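TipC2 (Streptococcus intermedius B196, PDB 6DHX) probably acts as an immunity protein that protects the bacterium from an antibacterial toxin exported by the type VII secretion system. Local coordinates at residues N20-E28 and L167-K175; K119-K127 and I134-L144. All coordinates share one frame; numbering follows the deposited sequence.

Contact 1: residues N20-E28 and L167-K175; sequences NIFDEIYQE and LKDWCSIYK
Trp170 reaches from helix 151-173 into the side of helix 21-32 and shows how one large side chain can serve both as a knob and as a polar anchor. Its CB carries CG anti to the backbone N (chi1 176°), which sends the indole across to the other helix. Trp170 CG is 3.7 Å from Ile25 CG1, and Trp170 CD1 has Ile21 CG1 nearby, approaching obliquely. At the fused bond comes the indole's closest carbon contact: Ile25 CG1 stands 3.4 Å from Trp170 CD2 and almost directly above the five-membered ring, a CH-pi contact only 12° off the ring normal. CE2 and CE3 also lie by this atom. NE1 of Trp170 points out in the ring plane and donates to Glu24 OE1 at 2.8 Å, on the anti side of the carboxylate. CZ2 lies against Ile25 CA and the Glu24 carbonyl O, and the far corner, Trp170 CH2, ends against Glu28 CB at 3.7 Å. Trp170 is a single knob in a hole formed by Ile21, Glu24, Ile25 and Glu28; the axes of the short helical segments 21-28 and 167-173 run 56° apart. On the face opposite Ile25 CG1 lies Tyr174 CB. The Tyr174 ring continues toward helix 21-32, its CE2 3.3 Å from Glu24 CD and its CE1 nearer Glu28. Glu24 is gripped further by Ser176 OG at OE1 and by Lys177 N at OE2, bonds that should fix the carboxylate's rotation. At the other end Leu167 CD2 packs 3.5 Å from Ile25 CD1, with Ile21 CD1 and Phe22 CE1 nearby.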
loop_
_atom_site.group_PDB
_atom_site.type_symbol
_atom_site.label_atom_id
_atom_site.label_comp_id
_atom_site.label_asym_id
_atom_site.label_seq_id
_atom_site.Cartn_x
_atom_site.Cartn_y
_atom_site.Cartn_z
ATOM N N ASN A 20 -16.338 -0.179 1.957
ATOM C CA ASN A 20 -15.339 0.846 2.209
ATOM C C ASN A 20 -14.497 1.033 0.948
ATOM O O ASN A 20 -14.612 0.284 -0.035
ATOM C CB ASN A 20 -14.448 0.448 3.407
ATOM C CG ASN A 20 -13.779 -0.873 3.167
ATOM O OD1 ASN A 20 -12.972 -0.984 2.245
ATOM N ND2 ASN A 20 -14.137 -1.894 3.969
ATOM N N ILE A 21 -13.591 2.018 1.005
ATOM C CA ILE A 21 -12.843 2.394 -0.182
ATOM C C ILE A 21 -11.889 1.297 -0.612
ATOM O O ILE A 21 -11.586 1.177 -1.811
ATOM C CB ILE A 21 -12.090 3.727 0.055
ATOM C CG1 ILE A 21 -11.546 4.261 -1.261
ATOM C CG2 ILE A 21 -10.957 3.543 1.137
ATOM C CD1 ILE A 21 -11.164 5.771 -1.182
ATOM N N PHE A 22 -11.413 0.467 0.320
ATOM C CA PHE A 22 -10.496 -0.609 -0.046
ATOM C C PHE A 22 -11.244 -1.732 -0.761
ATOM O O PHE A 22 -10.722 -2.300 -1.720
ATOM C CB PHE A 22 -9.763 -1.144 1.204
ATOM C CG PHE A 22 -9.067 -0.017 1.952
ATOM C CD1 PHE A 22 -7.924 0.578 1.396
ATOM C CD2 PHE A 22 -9.628 0.523 3.082
ATOM C CE1 PHE A 22 -7.326 1.694 2.000
ATOM C CE2 PHE A 22 -9.034 1.659 3.708
ATOM C CZ PHE A 22 -7.881 2.229 3.153
ATOM N N ASP A 23 -12.452 -2.072 -0.296
ATOM C CA ASP A 23 -13.306 -2.987 -1.070
ATOM C C ASP A 23 -13.512 -2.454 -2.485
ATOM O O ASP A 23 -13.587 -3.217 -3.450
ATOM C CB ASP A 23 -14.705 -3.130 -0.458
ATOM C CG ASP A 23 -14.757 -3.979 0.796
ATOM O OD1 ASP A 23 -13.893 -4.845 1.053
ATOM O OD2 ASP A 23 -15.755 -3.790 1.553
ATOM N N GLU A 24 -13.742 -1.154 -2.609
ATOM C CA GLU A 24 -14.028 -0.596 -3.919
ATOM C C GLU A 24 -12.834 -0.785 -4.857
ATOM O O GLU A 24 -12.976 -1.253 -5.999
ATOM C CB GLU A 24 -14.398 0.878 -3.706
ATOM C CG GLU A 24 -14.953 1.596 -4.841
ATOM C CD GLU A 24 -15.239 3.042 -4.430
ATOM O OE1 GLU A 24 -14.255 3.811 -4.395
ATOM O OE2 GLU A 24 -16.419 3.357 -4.129
ATOM N N ILE A 25 -11.636 -0.468 -4.375
ATOM C CA ILE A 25 -10.419 -0.692 -5.158
ATOM C C ILE A 25 -10.234 -2.178 -5.480
ATOM O O ILE A 25 -9.926 -2.536 -6.630
ATOM C CB ILE A 25 -9.181 -0.146 -4.422
ATOM C CG1 ILE A 25 -9.271 1.387 -4.257
ATOM C CG2 ILE A 25 -7.897 -0.523 -5.205
ATOM C CD1 ILE A 25 -8.246 1.970 -3.159
ATOM N N TYR A 26 -10.398 -3.042 -4.477
ATOM C CA TYR A 26 -10.209 -4.477 -4.685
ATOM C C TYR A 26 -11.195 -4.990 -5.739
ATOM O O TYR A 26 -10.808 -5.682 -6.698
ATOM C CB TYR A 26 -10.400 -5.217 -3.346
ATOM C CG TYR A 26 -10.246 -6.716 -3.450
ATOM C CD1 TYR A 26 -11.313 -7.515 -3.888
ATOM C CD2 TYR A 26 -9.032 -7.351 -3.088
ATOM C CE1 TYR A 26 -11.153 -8.895 -3.995
ATOM C CE2 TYR A 26 -8.878 -8.737 -3.201
ATOM C CZ TYR A 26 -9.938 -9.487 -3.642
ATOM O OH TYR A 26 -9.855 -10.840 -3.750
ATOM N N GLN A 27 -12.481 -4.658 -5.565
ATOM C CA GLN A 27 -13.505 -5.235 -6.446
ATOM C C GLN A 27 -13.410 -4.675 -7.849
ATOM O O GLN A 27 -13.640 -5.395 -8.825
ATOM C CB GLN A 27 -14.899 -4.979 -5.850
ATOM C CG GLN A 27 -15.058 -5.803 -4.547
ATOM C CD GLN A 27 -16.381 -5.605 -3.828
ATOM O OE1 GLN A 27 -16.401 -5.581 -2.593
ATOM N NE2 GLN A 27 -17.504 -5.476 -4.575
ATOM N N GLU A 28 -13.151 -3.371 -7.982
ATOM C CA GLU A 28 -13.084 -2.859 -9.349
ATOM C C GLU A 28 -11.828 -3.368 -10.040
ATOM O O GLU A 28 -11.858 -3.604 -11.258
ATOM C CB GLU A 28 -13.125 -1.342 -9.334
ATOM C CG GLU A 28 -13.088 -0.664 -10.718
ATOM C CD GLU A 28 -14.321 -0.872 -11.590
ATOM O OE1 GLU A 28 -15.346 -1.414 -11.135
ATOM O OE2 GLU A 28 -14.244 -0.414 -12.749
ATOM N N LEU A 167 -5.067 7.274 -2.495
ATOM C CA LEU A 167 -6.530 7.233 -2.473
ATOM C C LEU A 167 -7.116 8.422 -3.232
ATOM O O LEU A 167 -8.189 8.311 -3.851
ATOM C CB LEU A 167 -7.069 7.183 -1.038
ATOM C CG LEU A 167 -6.726 5.896 -0.261
ATOM C CD1 LEU A 167 -7.342 5.937 1.160
ATOM C CD2 LEU A 167 -7.242 4.612 -1.020
ATOM N N LYS A 168 -6.434 9.554 -3.220
ATOM C CA LYS A 168 -6.908 10.690 -4.018
ATOM C C LYS A 168 -6.818 10.361 -5.514
ATOM O O LYS A 168 -7.717 10.700 -6.305
ATOM C CB LYS A 168 -6.077 11.926 -3.672
ATOM C CG LYS A 168 -6.606 13.208 -4.289
ATOM C CD LYS A 168 -5.715 14.380 -3.920
ATOM C CE LYS A 168 -6.349 15.718 -4.271
ATOM N NZ LYS A 168 -5.480 16.834 -3.826
ATOM N N ASP A 169 -5.757 9.643 -5.903
ATOM C CA ASP A 169 -5.625 9.156 -7.278
ATOM C C ASP A 169 -6.753 8.203 -7.639
ATOM O O ASP A 169 -7.285 8.265 -8.750
ATOM C CB ASP A 169 -4.285 8.435 -7.478
ATOM C CG ASP A 169 -3.124 9.390 -7.668
ATOM O OD1 ASP A 169 -3.364 10.597 -7.832
ATOM O OD2 ASP A 169 -1.970 8.938 -7.639
ATOM N N TRP A 170 -7.072 7.257 -6.738
ATOM C CA TRP A 170 -8.203 6.359 -6.980
ATOM C C TRP A 170 -9.462 7.145 -7.278
ATOM O O TRP A 170 -10.193 6.848 -8.241
ATOM C CB TRP A 170 -8.449 5.482 -5.735
ATOM C CG TRP A 170 -9.671 4.619 -5.925
ATOM C CD1 TRP A 170 -10.889 4.725 -5.279
ATOM C CD2 TRP A 170 -9.799 3.535 -6.862
ATOM N NE1 TRP A 170 -11.759 3.760 -5.768
ATOM C CE2 TRP A 170 -11.120 3.019 -6.730
ATOM C CE3 TRP A 170 -8.918 2.948 -7.784
ATOM C CZ2 TRP A 170 -11.582 1.921 -7.479
ATOM C CZ3 TRP A 170 -9.384 1.829 -8.556
ATOM C CH2 TRP A 170 -10.694 1.343 -8.390
ATOM N N CYS A 171 -9.733 8.175 -6.453
ATOM C CA CYS A 171 -10.947 8.970 -6.668
ATOM C C CYS A 171 -10.880 9.816 -7.941
ATOM O O CYS A 171 -11.933 10.256 -8.422
ATOM C CB CYS A 171 -11.252 9.872 -5.436
ATOM S SG CYS A 171 -11.586 8.785 -3.944
ATOM N N SER A 172 -9.707 9.958 -8.557
ATOM C CA SER A 172 -9.615 10.652 -9.841
ATOM C C SER A 172 -9.916 9.752 -11.034
ATOM O O SER A 172 -10.177 10.277 -12.123
ATOM C CB SER A 172 -8.208 11.243 -10.032
ATOM O OG SER A 172 -7.281 10.266 -10.465
ATOM N N ILE A 173 -9.842 8.425 -10.882
ATOM C CA ILE A 173 -10.149 7.529 -12.002
ATOM C C ILE A 173 -11.420 6.717 -11.792
ATOM O O ILE A 173 -11.919 6.122 -12.756
ATOM C CB ILE A 173 -8.981 6.568 -12.287
ATOM C CG1 ILE A 173 -8.798 5.633 -11.086
ATOM C CG2 ILE A 173 -7.719 7.347 -12.539
ATOM C CD1 ILE A 173 -7.703 4.610 -11.341
ATOM N N TYR A 174 -11.972 6.693 -10.587
ATOM C CA TYR A 174 -13.184 5.957 -10.251
ATOM C C TYR A 174 -14.128 6.869 -9.471
ATOM O O TYR A 174 -13.686 7.571 -8.565
ATOM C CB TYR A 174 -12.821 4.728 -9.392
ATOM C CG TYR A 174 -14.012 3.850 -9.135
ATOM C CD1 TYR A 174 -14.473 2.993 -10.138
ATOM C CD2 TYR A 174 -14.685 3.881 -7.912
ATOM C CE1 TYR A 174 -15.553 2.192 -9.943
ATOM C CE2 TYR A 174 -15.807 3.073 -7.700
ATOM C CZ TYR A 174 -16.219 2.220 -8.735
ATOM O OH TYR A 174 -17.314 1.392 -8.612
ATOM N N LYS A 175 -15.423 6.860 -9.805
ATOM C CA LYS A 175 -16.376 7.708 -9.067
ATOM C C LYS A 175 -16.689 7.032 -7.728
ATOM O O LYS A 175 -17.666 6.306 -7.554
ATOM C CB LYS A 175 -17.623 7.980 -9.901
ATOM C CG LYS A 175 -18.367 9.224 -9.408
ATOM C CD LYS A 175 -19.735 9.329 -10.057
ATOM C CE LYS A 175 -20.512 10.521 -9.557
ATOM N NZ LYS A 175 -21.815 10.570 -10.294
#

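Contact 2: residues K119-K127 and I134-L144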
loop_
_atom_site.group_PDB
_atom_site.type_symbol
_atom_site.label_atom_id
_atom_site.label_comp_id
_atom_site.label_asym_id
_atom_site.label_seq_id
_atom_site.Cartn_x
_atom_site.Cartn_y
_atom_site.Cartn_z
ATOM N N LYS A 119 -1.949 -1.273 9.502
ATOM C CA LYS A 119 -0.862 -0.387 9.114
ATOM C C LYS A 119 0.339 -0.818 9.938
ATOM O O LYS A 119 0.212 -1.006 11.154
ATOM C CB LYS A 119 -1.213 1.086 9.379
ATOM C CG LYS A 119 -2.431 1.563 8.577
ATOM C CD LYS A 119 -3.305 2.704 9.134
ATOM C CE LYS A 119 -2.616 4.019 9.215
ATOM N NZ LYS A 119 -3.603 5.063 9.669
ATOM N N SER A 120 1.471 -1.049 9.284
ATOM C CA SER A 120 2.653 -1.500 10.017
ATOM C C SER A 120 3.897 -0.844 9.404
ATOM O O SER A 120 3.832 -0.184 8.344
ATOM C CB SER A 120 2.697 -3.038 10.017
ATOM O OG SER A 120 3.043 -3.527 8.750
ATOM N N VAL A 121 5.029 -0.981 10.098
ATOM C CA VAL A 121 6.278 -0.305 9.738
ATOM C C VAL A 121 7.407 -1.321 9.687
ATOM O O VAL A 121 7.577 -2.122 10.627
ATOM C CB VAL A 121 6.670 0.782 10.757
ATOM C CG1 VAL A 121 7.727 1.611 10.162
ATOM C CG2 VAL A 121 5.535 1.619 11.132
ATOM N N LYS A 122 8.212 -1.245 8.637
ATOM C CA LYS A 122 9.378 -2.091 8.450
ATOM C C LYS A 122 10.567 -1.212 8.075
ATOM O O LYS A 122 10.425 -0.021 7.755
ATOM C CB LYS A 122 9.116 -3.134 7.340
ATOM C CG LYS A 122 7.932 -4.085 7.597
ATOM C CD LYS A 122 7.742 -5.002 6.373
ATOM C CE LYS A 122 6.449 -5.847 6.426
ATOM N NZ LYS A 122 5.680 -5.579 7.649
ATOM N N ILE A 123 11.753 -1.815 8.090
ATOM C CA ILE A 123 12.988 -1.143 7.741
ATOM C C ILE A 123 13.653 -1.915 6.609
ATOM O O ILE A 123 13.586 -3.147 6.564
ATOM C CB ILE A 123 13.930 -1.048 8.973
ATOM C CG1 ILE A 123 13.310 -0.121 10.034
ATOM C CG2 ILE A 123 15.287 -0.613 8.567
ATOM C CD1 ILE A 123 13.320 1.388 9.627
ATOM N N ALA A 124 14.273 -1.194 5.681
ATOM C CA ALA A 124 15.167 -1.786 4.690
ATOM C C ALA A 124 16.569 -1.222 4.874
ATOM O O ALA A 124 16.744 0.000 4.949
ATOM C CB ALA A 124 14.672 -1.503 3.256
ATOM N N LEU A 125 17.561 -2.114 4.967
ATOM C CA LEU A 125 18.971 -1.743 5.014
ATOM C C LEU A 125 19.595 -1.998 3.657
ATOM O O LEU A 125 19.497 -3.108 3.130
ATOM C CB LEU A 125 19.725 -2.549 6.066
ATOM C CG LEU A 125 19.230 -2.435 7.492
ATOM C CD1 LEU A 125 20.212 -3.172 8.422
ATOM C CD2 LEU A 125 19.103 -0.971 7.866
ATOM N N GLU A 126 20.232 -0.981 3.093
ATOM C CA GLU A 126 20.832 -1.121 1.775
ATOM C C GLU A 126 22.295 -1.484 1.943
ATOM O O GLU A 126 23.076 -0.690 2.477
ATOM C CB GLU A 126 20.706 0.163 0.973
ATOM C CG GLU A 126 19.297 0.639 0.820
ATOM C CD GLU A 126 19.267 2.066 0.310
ATOM O OE1 GLU A 126 20.361 2.649 0.146
ATOM O OE2 GLU A 126 18.161 2.592 0.067
ATOM N N LYS A 127 22.661 -2.678 1.508
ATOM C CA LYS A 127 24.041 -3.151 1.571
ATOM C C LYS A 127 24.549 -3.326 0.140
ATOM O O LYS A 127 24.749 -4.448 -0.339
ATOM C CB LYS A 127 24.134 -4.444 2.387
ATOM N N ILE A 134 13.941 -5.688 7.679
ATOM C CA ILE A 134 13.819 -5.790 9.128
ATOM C C ILE A 134 12.396 -5.458 9.523
ATOM O O ILE A 134 11.876 -4.396 9.150
ATOM C CB ILE A 134 14.818 -4.868 9.847
ATOM C CG1 ILE A 134 16.240 -5.239 9.418
ATOM C CG2 ILE A 134 14.642 -4.918 11.364
ATOM C CD1 ILE A 134 17.316 -4.487 10.169
ATOM N N GLU A 135 11.743 -6.392 10.237
ATOM C CA GLU A 135 10.355 -6.242 10.648
ATOM C C GLU A 135 10.144 -6.409 12.144
ATOM O O GLU A 135 9.106 -5.978 12.651
ATOM C CB GLU A 135 9.430 -7.245 9.919
ATOM C CG GLU A 135 10.157 -8.333 9.173
ATOM C CD GLU A 135 9.976 -8.223 7.656
ATOM O OE1 GLU A 135 9.894 -9.273 6.982
ATOM O OE2 GLU A 135 9.916 -7.088 7.135
ATOM N N ASP A 136 11.094 -6.985 12.871
ATOM C CA ASP A 136 10.911 -7.125 14.307
ATOM C C ASP A 136 10.692 -5.775 14.986
ATOM O O ASP A 136 11.470 -4.842 14.803
ATOM C CB ASP A 136 12.147 -7.821 14.914
ATOM C CG ASP A 136 12.061 -7.939 16.435
ATOM O OD1 ASP A 136 12.549 -7.020 17.131
ATOM O OD2 ASP A 136 11.492 -8.946 16.907
ATOM N N GLU A 137 9.631 -5.678 15.790
ATOM C CA GLU A 137 9.226 -4.375 16.322
ATOM C C GLU A 137 10.359 -3.660 17.055
ATOM O O GLU A 137 10.559 -2.445 16.887
ATOM C CB GLU A 137 8.036 -4.529 17.263
ATOM C CG GLU A 137 7.483 -3.203 17.732
ATOM C CD GLU A 137 6.020 -3.316 18.122
ATOM O OE1 GLU A 137 5.180 -3.697 17.251
ATOM O OE2 GLU A 137 5.722 -3.044 19.311
ATOM N N THR A 138 11.094 -4.375 17.921
ATOM C CA THR A 138 12.124 -3.689 18.687
ATOM C C THR A 138 13.189 -3.108 17.760
ATOM O O THR A 138 13.673 -1.994 17.973
ATOM C CB THR A 138 12.796 -4.638 19.680
ATOM O OG1 THR A 138 11.795 -5.331 20.439
ATOM C CG2 THR A 138 13.722 -3.818 20.577
ATOM N N GLN A 139 13.590 -3.878 16.745
ATOM C CA GLN A 139 14.608 -3.393 15.816
ATOM C C GLN A 139 14.076 -2.204 15.023
ATOM O O GLN A 139 14.767 -1.190 14.875
ATOM C CB GLN A 139 15.022 -4.530 14.870
ATOM C CG GLN A 139 15.950 -5.595 15.537
ATOM C CD GLN A 139 17.417 -5.269 15.333
ATOM O OE1 GLN A 139 17.812 -4.844 14.232
ATOM N NE2 GLN A 139 18.230 -5.457 16.374
ATOM N N VAL A 140 12.840 -2.310 14.534
ATOM C CA VAL A 140 12.267 -1.213 13.752
ATOM C C VAL A 140 12.242 0.063 14.581
ATOM O O VAL A 140 12.689 1.131 14.128
ATOM C CB VAL A 140 10.860 -1.569 13.255
ATOM C CG1 VAL A 140 10.169 -0.290 12.630
ATOM C CG2 VAL A 140 10.921 -2.676 12.176
ATOM N N ARG A 141 11.717 -0.023 15.812
ATOM C CA ARG A 141 11.655 1.170 16.649
ATOM C C ARG A 141 13.042 1.738 16.953
ATOM O O ARG A 141 13.190 2.960 17.058
ATOM C CB ARG A 141 10.890 0.889 17.944
ATOM C CG ARG A 141 9.407 0.596 17.673
ATOM C CD ARG A 141 8.642 0.322 18.974
ATOM N NE ARG A 141 8.427 1.536 19.761
ATOM C CZ ARG A 141 7.726 1.583 20.901
ATOM N NH1 ARG A 141 7.159 0.487 21.398
ATOM N NH2 ARG A 141 7.556 2.749 21.517
ATOM N N ALA A 142 14.077 0.898 17.066
ATOM C CA ALA A 142 15.423 1.438 17.276
ATOM C C ALA A 142 15.877 2.298 16.091
ATOM O O ALA A 142 16.496 3.356 16.284
ATOM C CB ALA A 142 16.433 0.313 17.542
ATOM N N TYR A 143 15.611 1.840 14.862
ATOM C CA TYR A 143 15.956 2.650 13.702
ATOM C C TYR A 143 15.156 3.937 13.696
ATOM O O TYR A 143 15.692 5.005 13.363
ATOM C CB TYR A 143 15.714 1.881 12.397
ATOM C CG TYR A 143 16.776 0.878 12.097
ATOM C CD1 TYR A 143 17.983 1.268 11.507
ATOM C CD2 TYR A 143 16.595 -0.464 12.439
ATOM C CE1 TYR A 143 18.985 0.336 11.269
ATOM C CE2 TYR A 143 17.580 -1.395 12.213
ATOM C CZ TYR A 143 18.762 -0.999 11.619
ATOM O OH TYR A 143 19.721 -1.953 11.381
ATOM N N LEU A 144 13.850 3.849 13.993
ATOM C CA LEU A 144 13.033 5.063 13.956
ATOM C C LEU A 144 13.546 6.071 14.973
ATOM O O LEU A 144 13.701 7.263 14.659
ATOM C CB LEU A 144 11.562 4.737 14.218
ATOM C CG LEU A 144 10.937 3.805 13.186
ATOM C CD1 LEU A 144 9.498 3.534 13.586
ATOM C CD2 LEU A 144 10.960 4.436 11.769
HETATM O O HOH W 1 7.232 -4.021 12.408
#
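Two nearly straight backbone bonds join Ile123 and Ile134 as an antiparallel hydrogen-bonded pair: Ile123 N donates to Ile134 O at 2.8 Å, and Ile134 N donates back to Ile123 O. They belong to the beta hairpin of strands 116-127 and 130-134, from which the chain turns into helix 137-146 and folds back over the hairpin. Where the pairing stops, a water continues it, donating to Val121 O at 2.6 Å and to Glu135 O. The aliphatic part of Lys122 runs past the Glu135 carboxylate, CD being its closest atom to OE2; Lys122 NZ, 4.5 Å from Glu135 OE2, stays beyond salt-bridge range and makes a cation-pi contact with Trp107. The packing lies on the face that carries Ile123 and Ile134. Val121 CG1 meets Val140 CG1 at 4.0 Å, and Ile123 CD1 rests on Tyr143 CB. With Tyr143 CG anti to its carbonyl carbon (chi1 -77°), the ring lies beside the strand and offers one face to Ile123 CG2, a CH-pi contact 4.2 Å from the ring centroid. Farther along, Leu125 crosses Tyr143 at about a right angle, its CD1 meeting both Ile134 CD1 at 3.6 Å and Tyr143 OH at 3.2 Å.

How the contacts relate
From the N terminus the chain enters helix 21-32, whose first turns supply one half of contact 1. It then runs through the antiparallel strands of the sheet to strand 116-127, where contact 2 begins. Contact 2 closes a short loop, with 6 residues between its segments, and joins strand 116-127 both to the end of strand 130-134 and to helix 137-146. Helix 151-173 is the next helix, and its C-terminal end returns to helix 21-32, closing contact 1, a helix-to-helix joint, across 138 residues. The short loop is thus nested wholly inside the long one. The centres of contact 1 and contact 2 lie about 29 Å apart, on opposite sides of the chain's centre.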